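Local coordinates for transcriptional regulator (Corynebacterium diphtheriae, PDB 3LMM), which is of unknown biochemical function but probably acts as a multidomain transcriptional regulator that carries a Schlafen AlbA_2 domain and helix-turn-helix-type modules, at residues A[28-32]-A[92-96]; A[44-48]-A[61-67]; A[137-142]-A[161-165]; A[110-114]-A[370-374]. All blocks are in the same frame, centred on the assembly; numbering follows the deposited sequence.

Contact 1. Residues A[28-32]-A[92-96]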
loop_
_atom_site.group_PDB
_atom_site.type_symbol
_atom_site.label_atom_id
_atom_site.label_comp_id
_atom_site.label_asym_id
_atom_site.label_seq_id
_atom_site.Cartn_x
_atom_site.Cartn_y
_atom_site.Cartn_z
ATOM N N ASP A 28 24.460 -1.575 -36.228
ATOM C CA ASP A 28 25.800 -1.568 -35.644
ATOM C C ASP A 28 25.783 -1.907 -34.156
ATOM O O ASP A 28 26.618 -1.420 -33.396
ATOM C CB ASP A 28 26.458 -0.195 -35.851
ATOM C CG ASP A 28 26.601 0.179 -37.322
ATOM O OD1 ASP A 28 27.557 -0.309 -37.970
ATOM O OD2 ASP A 28 25.765 0.964 -37.838
ATOM N N GLY A 29 24.834 -2.737 -33.741
ATOM C CA GLY A 29 24.759 -3.113 -32.342
ATOM C C GLY A 29 24.180 -2.067 -31.399
ATOM O O GLY A 29 23.975 -2.337 -30.212
ATOM N N ARG A 30 23.905 -0.869 -31.902
ATOM C CA ARG A 30 23.348 0.171 -31.039
ATOM C C ARG A 30 22.169 0.897 -31.678
ATOM O O ARG A 30 21.878 0.719 -32.858
ATOM C CB ARG A 30 24.417 1.203 -30.684
ATOM C CG ARG A 30 24.835 2.068 -31.850
ATOM C CD ARG A 30 25.484 3.346 -31.370
ATOM N NE ARG A 30 25.796 4.237 -32.487
ATOM C CZ ARG A 30 26.325 5.448 -32.349
ATOM N NH1 ARG A 30 26.603 5.917 -31.134
ATOM N NH2 ARG A 30 26.581 6.187 -33.423
ATOM N N VAL A 31 21.496 1.718 -30.880
ATOM C CA VAL A 31 20.364 2.485 -31.361
ATOM C C VAL A 31 20.650 3.941 -31.060
ATOM O O VAL A 31 21.508 4.250 -30.225
ATOM C CB VAL A 31 19.070 2.063 -30.671
ATOM C CG1 VAL A 31 18.718 0.642 -31.065
ATOM C CG2 VAL A 31 19.234 2.175 -29.184
ATOM N N GLN A 32 19.954 4.836 -31.758
ATOM C CA GLN A 32 20.152 6.270 -31.562
ATOM C C GLN A 32 18.847 7.012 -31.322
ATOM O O GLN A 32 17.766 6.531 -31.656
ATOM C CB GLN A 32 20.852 6.880 -32.777
ATOM C CG GLN A 32 22.241 6.335 -33.059
ATOM C CD GLN A 32 22.835 6.904 -34.336
ATOM O OE1 GLN A 32 23.077 8.110 -34.444
ATOM N NE2 GLN A 32 23.059 6.037 -35.318
ATOM N N THR A 92 25.049 5.406 -24.584
ATOM C CA THR A 92 25.617 4.880 -25.805
ATOM C C THR A 92 24.496 4.379 -26.710
ATOM O O THR A 92 24.402 4.751 -27.883
ATOM C CB THR A 92 26.560 3.722 -25.511
ATOM O OG1 THR A 92 25.814 2.590 -25.038
ATOM C CG2 THR A 92 27.561 4.124 -24.459
ATOM N N GLY A 93 23.633 3.542 -26.149
ATOM C CA GLY A 93 22.541 2.992 -26.924
ATOM C C GLY A 93 22.845 1.579 -27.390
ATOM O O GLY A 93 22.105 1.025 -28.194
ATOM N N ARG A 94 23.921 0.986 -26.887
ATOM C CA ARG A 94 24.278 -0.369 -27.279
ATOM C C ARG A 94 23.250 -1.379 -26.806
ATOM O O ARG A 94 22.829 -1.341 -25.650
ATOM C CB ARG A 94 25.642 -0.726 -26.706
ATOM C CG ARG A 94 26.770 0.009 -27.366
ATOM C CD ARG A 94 28.075 -0.203 -26.648
ATOM N NE ARG A 94 29.140 0.471 -27.360
ATOM C CZ ARG A 94 30.351 0.693 -26.869
ATOM N NH1 ARG A 94 31.254 1.326 -27.614
ATOM N NH2 ARG A 94 30.651 0.297 -25.640
ATOM N N ILE A 95 22.845 -2.281 -27.698
ATOM C CA ILE A 95 21.862 -3.306 -27.340
ATOM C C ILE A 95 22.491 -4.415 -26.483
ATOM O O ILE A 95 23.453 -5.053 -26.901
ATOM C CB ILE A 95 21.219 -3.962 -28.599
ATOM C CG1 ILE A 95 20.230 -3.003 -29.250
ATOM C CG2 ILE A 95 20.471 -5.228 -28.217
ATOM C CD1 ILE A 95 20.785 -2.282 -30.456
ATOM N N ILE A 96 21.935 -4.635 -25.293
ATOM C CA ILE A 96 22.421 -5.661 -24.381
ATOM C C ILE A 96 21.372 -6.757 -24.308
ATOM O O ILE A 96 21.684 -7.933 -24.453
ATOM C CB ILE A 96 22.631 -5.110 -22.953
ATOM C CG1 ILE A 96 23.383 -3.780 -22.992
ATOM C CG2 ILE A 96 23.355 -6.136 -22.104
ATOM C CD1 ILE A 96 24.737 -3.820 -23.669
#
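An isolated beta bridge, pairing Arg30 with Arg94, joins the loop after helix 10-24 to a loop of the AlbA_2 region, the one between strand 82-86 and helix 102-113; it is an example of how two bonds can join irregular chains without building a sheet. The CA atoms of Arg30 and Arg94 lie 3.9 Å apart, and the hydrogen bonds run between the residues that flank them, the pattern of a non-hydrogen-bonded antiparallel pair. Ile95 N gives a bond to Gly29 O (2.8 Å, 175° at the hydrogen). The second bond, from Val31 N to Gly93 O, is also 2.8 Å long, with an angle of 150°. Two weaker CA-H...O contacts, Arg94 CA to Gly29 O and Arg30 CA to Gly93 O, use the same two acceptors. Beside the bridge the side chains of Val31 and Ile95 cross at about a right angle, with Val31 CG1 3.6 Å from Ile95 CD1. In Ile95 a chi1 of -74° sets CG1 beside the backbone N, and CD1 reaches Gly29 O, 3.2 Å away; Ile95 also leans on Val124 and Leu125. On the second loop an ST turn sets the backbone, since Arg94 N donates to Thr92 OG1 at 3.1 Å. Both arginine side chains are exposed, and that of Arg94 starts away from the partner loop. The polar part of the bridge is therefore made by main-chain atoms, two carbonyl oxygens each meeting an N-H and a CA-H, with an apolar Val31-Ile95 contact at its side.

Contact 2. Residues A[44-48]-A[61-67]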
loop_
_atom_site.group_PDB
_atom_site.type_symbol
_atom_site.label_atom_id
_atom_site.label_comp_id
_atom_site.label_asym_id
_atom_site.label_seq_id
_atom_site.Cartn_x
_atom_site.Cartn_y
_atom_site.Cartn_z
ATOM N N GLU A 44 19.749 -0.578 -18.652
ATOM C CA GLU A 44 20.419 -1.848 -18.782
ATOM C C GLU A 44 20.158 -2.711 -17.552
ATOM O O GLU A 44 20.452 -2.288 -16.438
ATOM C CB GLU A 44 21.898 -1.566 -18.906
ATOM C CG GLU A 44 22.742 -2.775 -18.872
ATOM C CD GLU A 44 24.196 -2.431 -18.958
ATOM O OE1 GLU A 44 25.015 -3.373 -18.871
ATOM O OE2 GLU A 44 24.521 -1.225 -19.106
ATOM N N GLU A 45 19.613 -3.910 -17.746
ATOM C CA GLU A 45 19.328 -4.797 -16.620
ATOM C C GLU A 45 20.562 -4.853 -15.744
ATOM O O GLU A 45 21.604 -5.374 -16.152
ATOM C CB GLU A 45 18.975 -6.202 -17.110
ATOM C CG GLU A 45 18.657 -7.193 -16.001
ATOM C CD GLU A 45 18.218 -8.544 -16.540
ATOM O OE1 GLU A 45 18.115 -9.502 -15.746
ATOM O OE2 GLU A 45 17.969 -8.664 -17.760
ATOM N N ALA A 46 20.447 -4.305 -14.540
ATOM C CA ALA A 46 21.575 -4.267 -13.619
ATOM C C ALA A 46 21.976 -5.641 -13.124
ATOM O O ALA A 46 21.198 -6.590 -13.219
ATOM C CB ALA A 46 21.245 -3.371 -12.432
ATOM N N GLY A 47 23.201 -5.730 -12.606
ATOM C CA GLY A 47 23.710 -6.970 -12.053
ATOM C C GLY A 47 24.205 -7.959 -13.075
ATOM O O GLY A 47 24.289 -9.157 -12.811
ATOM N N ARG A 48 24.541 -7.473 -14.255
ATOM C CA ARG A 48 25.004 -8.384 -15.278
ATOM C C ARG A 48 26.345 -7.942 -15.835
ATOM O O ARG A 48 27.021 -8.694 -16.537
ATOM C CB ARG A 48 23.964 -8.474 -16.381
ATOM C CG ARG A 48 23.659 -9.888 -16.773
ATOM C CD ARG A 48 22.174 -10.134 -16.786
ATOM N NE ARG A 48 21.451 -9.404 -17.827
ATOM C CZ ARG A 48 21.506 -9.678 -19.127
ATOM N NH1 ARG A 48 22.264 -10.667 -19.572
ATOM N NH2 ARG A 48 20.766 -8.984 -19.977
ATOM N N ASN A 61 15.277 -11.748 -11.580
ATOM C CA ASN A 61 16.445 -11.045 -11.054
ATOM C C ASN A 61 16.078 -9.919 -10.080
ATOM O O ASN A 61 16.050 -8.747 -10.461
ATOM C CB ASN A 61 17.248 -10.465 -12.218
ATOM C CG ASN A 61 18.464 -9.693 -11.763
ATOM O OD1 ASN A 61 19.199 -9.144 -12.583
ATOM N ND2 ASN A 61 18.687 -9.644 -10.449
ATOM N N PRO A 62 15.832 -10.256 -8.804
ATOM C CA PRO A 62 15.471 -9.247 -7.803
ATOM C C PRO A 62 16.327 -7.985 -7.769
ATOM O O PRO A 62 15.800 -6.895 -7.593
ATOM C CB PRO A 62 15.519 -10.029 -6.493
ATOM C CG PRO A 62 16.544 -11.060 -6.767
ATOM C CD PRO A 62 16.162 -11.530 -8.148
ATOM N N GLU A 63 17.636 -8.115 -7.925
ATOM C CA GLU A 63 18.483 -6.931 -7.904
ATOM C C GLU A 63 18.067 -5.996 -9.033
ATOM O O GLU A 63 17.945 -4.793 -8.835
ATOM C CB GLU A 63 19.955 -7.307 -8.077
ATOM C CG GLU A 63 20.929 -6.131 -7.958
ATOM C CD GLU A 63 22.330 -6.471 -8.455
ATOM O OE1 GLU A 63 23.260 -5.655 -8.245
ATOM O OE2 GLU A 63 22.494 -7.554 -9.065
ATOM N N ALA A 64 17.849 -6.548 -10.220
ATOM C CA ALA A 64 17.446 -5.728 -11.357
ATOM C C ALA A 64 16.062 -5.125 -11.109
ATOM O O ALA A 64 15.810 -3.962 -11.446
ATOM C CB ALA A 64 17.436 -6.558 -12.625
ATOM N N ALA A 65 15.166 -5.923 -10.529
ATOM C CA ALA A 65 13.822 -5.461 -10.242
ATOM C C ALA A 65 13.882 -4.214 -9.371
ATOM O O ALA A 65 13.165 -3.252 -9.620
ATOM C CB ALA A 65 13.042 -6.549 -9.555
ATOM N N ASP A 66 14.741 -4.226 -8.358
ATOM C CA ASP A 66 14.881 -3.074 -7.476
ATOM C C ASP A 66 15.196 -1.822 -8.296
ATOM O O ASP A 66 14.393 -0.894 -8.344
ATOM C CB ASP A 66 15.995 -3.313 -6.447
ATOM C CG ASP A 66 15.492 -3.952 -5.157
ATOM O OD1 ASP A 66 16.343 -4.332 -4.314
ATOM O OD2 ASP A 66 14.256 -4.074 -4.970
ATOM N N LYS A 67 16.354 -1.805 -8.949
ATOM C CA LYS A 67 16.761 -0.651 -9.757
ATOM C C LYS A 67 15.677 -0.167 -10.741
ATOM O O LYS A 67 15.411 1.039 -10.850
ATOM C CB LYS A 67 18.054 -0.978 -10.525
ATOM C CG LYS A 67 19.350 -0.691 -9.762
ATOM C CD LYS A 67 19.490 -1.561 -8.521
ATOM C CE LYS A 67 20.730 -1.194 -7.678
ATOM N NZ LYS A 67 20.638 0.128 -6.965
#
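Glu45 and Ala46 meet Ala64 on the first turn of helix 62-77, whose N-cap position is held by Asn61, so that the loop following strand 41-43 is laid against a helix start. The close-fitting part is small. Ala64 CB lies 3.6 Å from Glu45 CG and 3.8 Å from Ala46 O, and the CA atoms of Ala46 and Ala64 approach to 4.9 Å. Glu45 is fully extended, its CG anti to the backbone N (chi1 -180°), which carries CG past Ala64 and the carboxylate beyond it, where it meets the side chain of Asn61 coming from the opposite direction. There OE2 of Glu45 is bonded to Thr98 OG1 and forms a salt bridge with Arg48 NE, so a buried acid is supplied with partners from its own loop and from the loop ahead of helix 102-113. Toward solvent the fit slackens. Lys67 begins by pointing at the loop and touches Ala46 CB through CG, at 4.2 Å, but its chain then turns off and the amine leaves the contact. Glu63, likewise exposed, extends across the outer side of the loop, where Gly47 presents a bare backbone at positive phi: Glu63 OE2 comes to rest 3.3 Å from Gly47 CA.

Contact 3. Residues A[137-142]-A[161-165]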
loop_
_atom_site.group_PDB
_atom_site.type_symbol
_atom_site.label_atom_id
_atom_site.label_comp_id
_atom_site.label_asym_id
_atom_site.label_seq_id
_atom_site.Cartn_x
_atom_site.Cartn_y
_atom_site.Cartn_z
ATOM N N ALA A 137 1.717 9.411 -12.248
ATOM C CA ALA A 137 1.028 8.998 -11.033
ATOM C C ALA A 137 0.087 10.077 -10.549
ATOM O O ALA A 137 0.366 11.258 -10.707
ATOM C CB ALA A 137 2.042 8.685 -9.947
ATOM N N ALA A 138 -1.030 9.684 -9.949
ATOM C CA ALA A 138 -1.967 10.687 -9.462
ATOM C C ALA A 138 -1.479 11.267 -8.133
ATOM O O ALA A 138 -2.044 12.236 -7.620
ATOM C CB ALA A 138 -3.360 10.083 -9.318
ATOM N N GLU A 139 -0.422 10.666 -7.585
ATOM C CA GLU A 139 0.187 11.108 -6.320
ATOM C C GLU A 139 1.629 10.630 -6.309
ATOM O O GLU A 139 1.969 9.673 -7.001
ATOM C CB GLU A 139 -0.551 10.516 -5.122
ATOM C CG GLU A 139 -0.618 9.017 -5.130
ATOM C CD GLU A 139 -1.469 8.464 -4.011
ATOM O OE1 GLU A 139 -1.022 8.505 -2.847
ATOM O OE2 GLU A 139 -2.590 7.993 -4.301
ATOM N N PRO A 140 2.496 11.289 -5.531
ATOM C CA PRO A 140 3.899 10.870 -5.488
ATOM C C PRO A 140 4.116 9.390 -5.205
ATOM O O PRO A 140 3.459 8.794 -4.352
ATOM C CB PRO A 140 4.510 11.777 -4.417
ATOM C CG PRO A 140 3.334 12.199 -3.592
ATOM C CD PRO A 140 2.250 12.410 -4.618
ATOM N N ILE A 141 5.046 8.805 -5.948
ATOM C CA ILE A 141 5.380 7.392 -5.809
ATOM C C ILE A 141 6.779 7.297 -5.215
ATOM O O ILE A 141 7.760 7.610 -5.890
ATOM C CB ILE A 141 5.376 6.675 -7.188
ATOM C CG1 ILE A 141 4.044 6.920 -7.920
ATOM C CG2 ILE A 141 5.605 5.197 -6.993
ATOM C CD1 ILE A 141 2.792 6.657 -7.060
ATOM N N GLU A 142 6.872 6.882 -3.954
ATOM C CA GLU A 142 8.167 6.745 -3.295
ATOM C C GLU A 142 8.846 5.461 -3.747
ATOM O O GLU A 142 8.180 4.447 -3.940
ATOM C CB GLU A 142 7.982 6.749 -1.780
ATOM C CG GLU A 142 7.856 8.154 -1.218
ATOM C CD GLU A 142 6.990 8.232 0.030
ATOM O OE1 GLU A 142 6.969 9.317 0.663
ATOM O OE2 GLU A 142 6.330 7.219 0.367
ATOM N N ARG A 161 7.489 17.349 -1.797
ATOM C CA ARG A 161 6.062 17.281 -2.078
ATOM C C ARG A 161 5.513 18.641 -2.492
ATOM O O ARG A 161 4.671 18.742 -3.389
ATOM C CB ARG A 161 5.306 16.768 -0.851
ATOM C CG ARG A 161 5.341 15.265 -0.687
ATOM C CD ARG A 161 4.413 14.833 0.423
ATOM N NE ARG A 161 4.094 13.422 0.321
ATOM C CZ ARG A 161 4.989 12.452 0.428
ATOM N NH1 ARG A 161 4.615 11.188 0.311
ATOM N NH2 ARG A 161 6.258 12.742 0.656
ATOM N N ALA A 162 6.005 19.681 -1.822
ATOM C CA ALA A 162 5.602 21.062 -2.073
ATOM C C ALA A 162 5.679 21.428 -3.549
ATOM O O ALA A 162 4.725 21.982 -4.109
ATOM C CB ALA A 162 6.483 22.005 -1.270
ATOM N N GLU A 163 6.822 21.124 -4.168
ATOM C CA GLU A 163 7.030 21.421 -5.582
ATOM C C GLU A 163 6.260 20.401 -6.413
ATOM O O GLU A 163 5.527 20.767 -7.324
ATOM C CB GLU A 163 8.527 21.372 -5.948
ATOM C CG GLU A 163 8.932 22.253 -7.156
ATOM C CD GLU A 163 10.399 22.048 -7.601
ATOM O OE1 GLU A 163 11.304 21.930 -6.736
ATOM O OE2 GLU A 163 10.661 22.034 -8.829
ATOM N N TRP A 164 6.393 19.123 -6.080
ATOM C CA TRP A 164 5.696 18.115 -6.858
ATOM C C TRP A 164 4.220 18.407 -7.111
ATOM O O TRP A 164 3.724 18.227 -8.235
ATOM C CB TRP A 164 5.771 16.750 -6.210
ATOM C CG TRP A 164 5.308 15.696 -7.160
ATOM C CD1 TRP A 164 6.056 15.079 -8.103
ATOM C CD2 TRP A 164 3.985 15.148 -7.270
ATOM N NE1 TRP A 164 5.293 14.172 -8.794
ATOM C CE2 TRP A 164 4.016 14.194 -8.303
ATOM C CE3 TRP A 164 2.781 15.366 -6.592
ATOM C CZ2 TRP A 164 2.891 13.458 -8.682
ATOM C CZ3 TRP A 164 1.662 14.634 -6.969
ATOM C CH2 TRP A 164 1.728 13.690 -8.005
ATOM N N TRP A 165 3.506 18.830 -6.076
ATOM C CA TRP A 165 2.093 19.089 -6.250
ATOM C C TRP A 165 1.756 20.307 -7.083
ATOM O O TRP A 165 0.926 20.212 -7.987
ATOM C CB TRP A 165 1.387 19.152 -4.901
ATOM C CG TRP A 165 1.189 17.794 -4.327
ATOM C CD1 TRP A 165 1.906 17.219 -3.321
ATOM C CD2 TRP A 165 0.236 16.812 -4.749
ATOM N NE1 TRP A 165 1.459 15.941 -3.086
ATOM C CE2 TRP A 165 0.433 15.665 -3.950
ATOM C CE3 TRP A 165 -0.766 16.788 -5.725
ATOM C CZ2 TRP A 165 -0.335 14.504 -4.097
ATOM C CZ3 TRP A 165 -1.533 15.636 -5.875
ATOM C CH2 TRP A 165 -1.312 14.507 -5.062
#
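Pro140, Trp164 and Arg161 carry most of this contact, with the proline ring set between indole and guanidinium on helix 161-171. Pro140 CD lies over one face of the Trp164 indole, 3.7 Å from the centroid of its six-membered ring and 27° off the normal, a CH-pi contact. The same carbon is 3.4 Å from Trp165 CZ2; the indoles also touch each other, CZ3 of Trp164 standing over the centre of the Trp165 ring. Trp164 has its CG anti to the backbone N (chi1 -168°), and this throws the ring out toward the loop, where CH2 meets Glu139 CA and the ring edge faces Ala137 O. Its NE1 is bonded to Asn77 O, and Trp165 NE1 to Asp361 OD2, which would limit the rotation of both rings. Beyond the proline, Arg161 extends to Glu142. NH1 gives OE1 a nearly straight bond of 3.0 Å within the guanidinium plane, though it meets the carboxylate from above its plane; the bond from NH2 is weak. Glu142 also pairs with Arg364 and Arg161 with Asp361, so acids and bases alternate through four residues. A proline-tryptophan CH-pi contact flanked by such a charge network is here the joint between the AlbA_2 region, helix 161-171 and helix 357-365 of the RecG-like region.

Contact 4. Residues A[110-114]-A[370-374]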
loop_
_atom_site.group_PDB
_atom_site.type_symbol
_atom_site.label_atom_id
_atom_site.label_comp_id
_atom_site.label_asym_id
_atom_site.label_seq_id
_atom_site.Cartn_x
_atom_site.Cartn_y
_atom_site.Cartn_z
ATOM N N PHE A 110 5.411 -3.884 -9.070
ATOM C CA PHE A 110 4.184 -3.553 -8.353
ATOM C C PHE A 110 4.260 -3.815 -6.844
ATOM O O PHE A 110 3.618 -3.120 -6.059
ATOM C CB PHE A 110 3.005 -4.344 -8.921
ATOM C CG PHE A 110 1.705 -4.082 -8.210
ATOM C CD1 PHE A 110 1.036 -2.872 -8.384
ATOM C CD2 PHE A 110 1.147 -5.046 -7.373
ATOM C CE1 PHE A 110 -0.174 -2.628 -7.739
ATOM C CE2 PHE A 110 -0.061 -4.818 -6.721
ATOM C CZ PHE A 110 -0.726 -3.608 -6.903
ATOM N N THR A 111 5.036 -4.816 -6.446
ATOM C CA THR A 111 5.145 -5.137 -5.034
ATOM C C THR A 111 5.991 -4.154 -4.268
ATOM O O THR A 111 5.740 -3.921 -3.095
ATOM C CB THR A 111 5.756 -6.529 -4.781
ATOM O OG1 THR A 111 4.880 -7.543 -5.273
ATOM C CG2 THR A 111 5.978 -6.752 -3.289
ATOM N N ARG A 112 6.996 -3.575 -4.908
ATOM C CA ARG A 112 7.828 -2.647 -4.169
ATOM C C ARG A 112 7.591 -1.173 -4.441
ATOM O O ARG A 112 8.010 -0.322 -3.670
ATOM C CB ARG A 112 9.327 -3.005 -4.348
ATOM C CG ARG A 112 9.885 -2.982 -5.779
ATOM C CD ARG A 112 10.105 -4.397 -6.360
ATOM N NE ARG A 112 11.384 -5.041 -6.011
ATOM C CZ ARG A 112 11.667 -6.330 -6.246
ATOM N NH1 ARG A 112 12.844 -6.835 -5.899
ATOM N NH2 ARG A 112 10.766 -7.133 -6.814
ATOM N N ILE A 113 6.879 -0.857 -5.507
ATOM C CA ILE A 113 6.679 0.545 -5.831
ATOM C C ILE A 113 5.196 0.958 -5.781
ATOM O O ILE A 113 4.870 2.146 -5.684
ATOM C CB ILE A 113 7.283 0.798 -7.216
ATOM C CG1 ILE A 113 7.502 2.275 -7.450
ATOM C CG2 ILE A 113 6.381 0.215 -8.293
ATOM C CD1 ILE A 113 7.818 2.591 -8.916
ATOM N N ASP A 114 4.313 -0.038 -5.828
ATOM C CA ASP A 114 2.866 0.160 -5.772
ATOM C C ASP A 114 2.234 0.510 -7.117
ATOM O O ASP A 114 1.108 1.015 -7.176
ATOM C CB ASP A 114 2.501 1.244 -4.761
ATOM C CG ASP A 114 1.651 0.709 -3.635
ATOM O OD1 ASP A 114 1.130 1.512 -2.825
ATOM O OD2 ASP A 114 1.515 -0.534 -3.554
ATOM N N ASP A 370 0.948 3.809 5.959
ATOM C CA ASP A 370 1.995 3.114 5.206
ATOM C C ASP A 370 1.740 3.309 3.714
ATOM O O ASP A 370 0.730 3.899 3.342
ATOM C CB ASP A 370 1.957 1.619 5.517
ATOM C CG ASP A 370 2.617 1.274 6.836
ATOM O OD1 ASP A 370 2.215 0.256 7.442
ATOM O OD2 ASP A 370 3.548 2.004 7.258
ATOM N N LYS A 371 2.641 2.804 2.868
ATOM C CA LYS A 371 2.472 2.929 1.422
ATOM C C LYS A 371 1.005 2.780 1.029
ATOM O O LYS A 371 0.399 3.728 0.537
ATOM C CB LYS A 371 3.291 1.886 0.668
ATOM C CG LYS A 371 4.693 2.334 0.284
ATOM C CD LYS A 371 5.138 1.653 -1.026
ATOM C CE LYS A 371 5.044 0.125 -0.943
ATOM N NZ LYS A 371 5.221 -0.533 -2.261
ATOM N N GLN A 372 0.431 1.598 1.230
ATOM C CA GLN A 372 -0.981 1.404 0.909
ATOM C C GLN A 372 -1.425 -0.005 1.218
ATOM O O GLN A 372 -2.082 -0.258 2.230
ATOM C CB GLN A 372 -1.268 1.718 -0.569
ATOM C CG GLN A 372 -2.739 1.483 -1.023
ATOM C CD GLN A 372 -3.767 2.462 -0.422
ATOM O OE1 GLN A 372 -3.714 3.671 -0.668
ATOM N NE2 GLN A 372 -4.709 1.930 0.362
ATOM N N GLY A 373 -1.079 -0.922 0.326
ATOM C CA GLY A 373 -1.451 -2.303 0.534
ATOM C C GLY A 373 -0.910 -2.757 1.872
ATOM O O GLY A 373 -1.515 -3.587 2.554
ATOM N N VAL A 374 0.237 -2.203 2.256
ATOM C CA VAL A 374 0.849 -2.564 3.522
ATOM C C VAL A 374 -0.174 -2.402 4.643
ATOM O O VAL A 374 -0.264 -3.245 5.533
ATOM C CB VAL A 374 2.079 -1.682 3.822
ATOM C CG1 VAL A 374 2.805 -2.211 5.049
ATOM C CG2 VAL A 374 3.010 -1.659 2.625
#
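Lys371 reaches Arg112 and Asp114 at the carboxyl-terminal end of helix 102-113, and its bent chain sets where its amine ends. The bends are two, at chi2 (-149°) and chi3 (-55°), and these turns bring NZ to the carbonyls near the helix end, 3.1 Å from Arg112 O in a weak hydrogen bond. A positive charge at this end of a helix is probably favoured by the helix dipole. Asp114, the first residue to leave helical angles, has positive phi (83°) and directs its side chain at the other segment, sliding past Lys371 in the opposite direction. OD2 remains 3.9 Å from Lys371 NZ, a long salt bridge; its stronger partner is Arg352 NE. OD1 instead touches the aliphatic base of Gln372, lying 3.3 Å from CB. Gln372 as a whole is poorly ordered, so this contact is approximate; its chain bends off at chi2. Arg112 offers only its backbone here: its side chain leads the other way, to Asp66 on helix 62-77 and to Gly108 O. Helix 102-113 is backed on one side by helix 62-77, through Ile113 on Val72 and Ala73, while its end meets the loop leading into helix 373-385.

In the fold
From the N terminus, contact 1 closes the first long loop, joining the segment after helix 10-24 to the loop that follows strand 82-86. Within it lies contact 2, a shorter closure between the loop after strand 41-43 and helix 62-77; the two touch lightly through Ile96 and Glu44. Contact 4 opens on helix 102-113 and closes 256 residues later, enclosing contact 3, which returns the segment after strand 128-134 to helix 161-171. Ile141 packs on Ile113 between contacts 3 and 4, and contact 2 meets contact 4 through the salt bridge of Asp66 with Arg112. No loops cross. Contact 2 lies within the AlbA_2 region, contact 1 joins the loop after helix 10-24 to it, contact 4 joins it directly to the RecG-like region, and contact 3 ties it to helix 161-171, against helix 357-365.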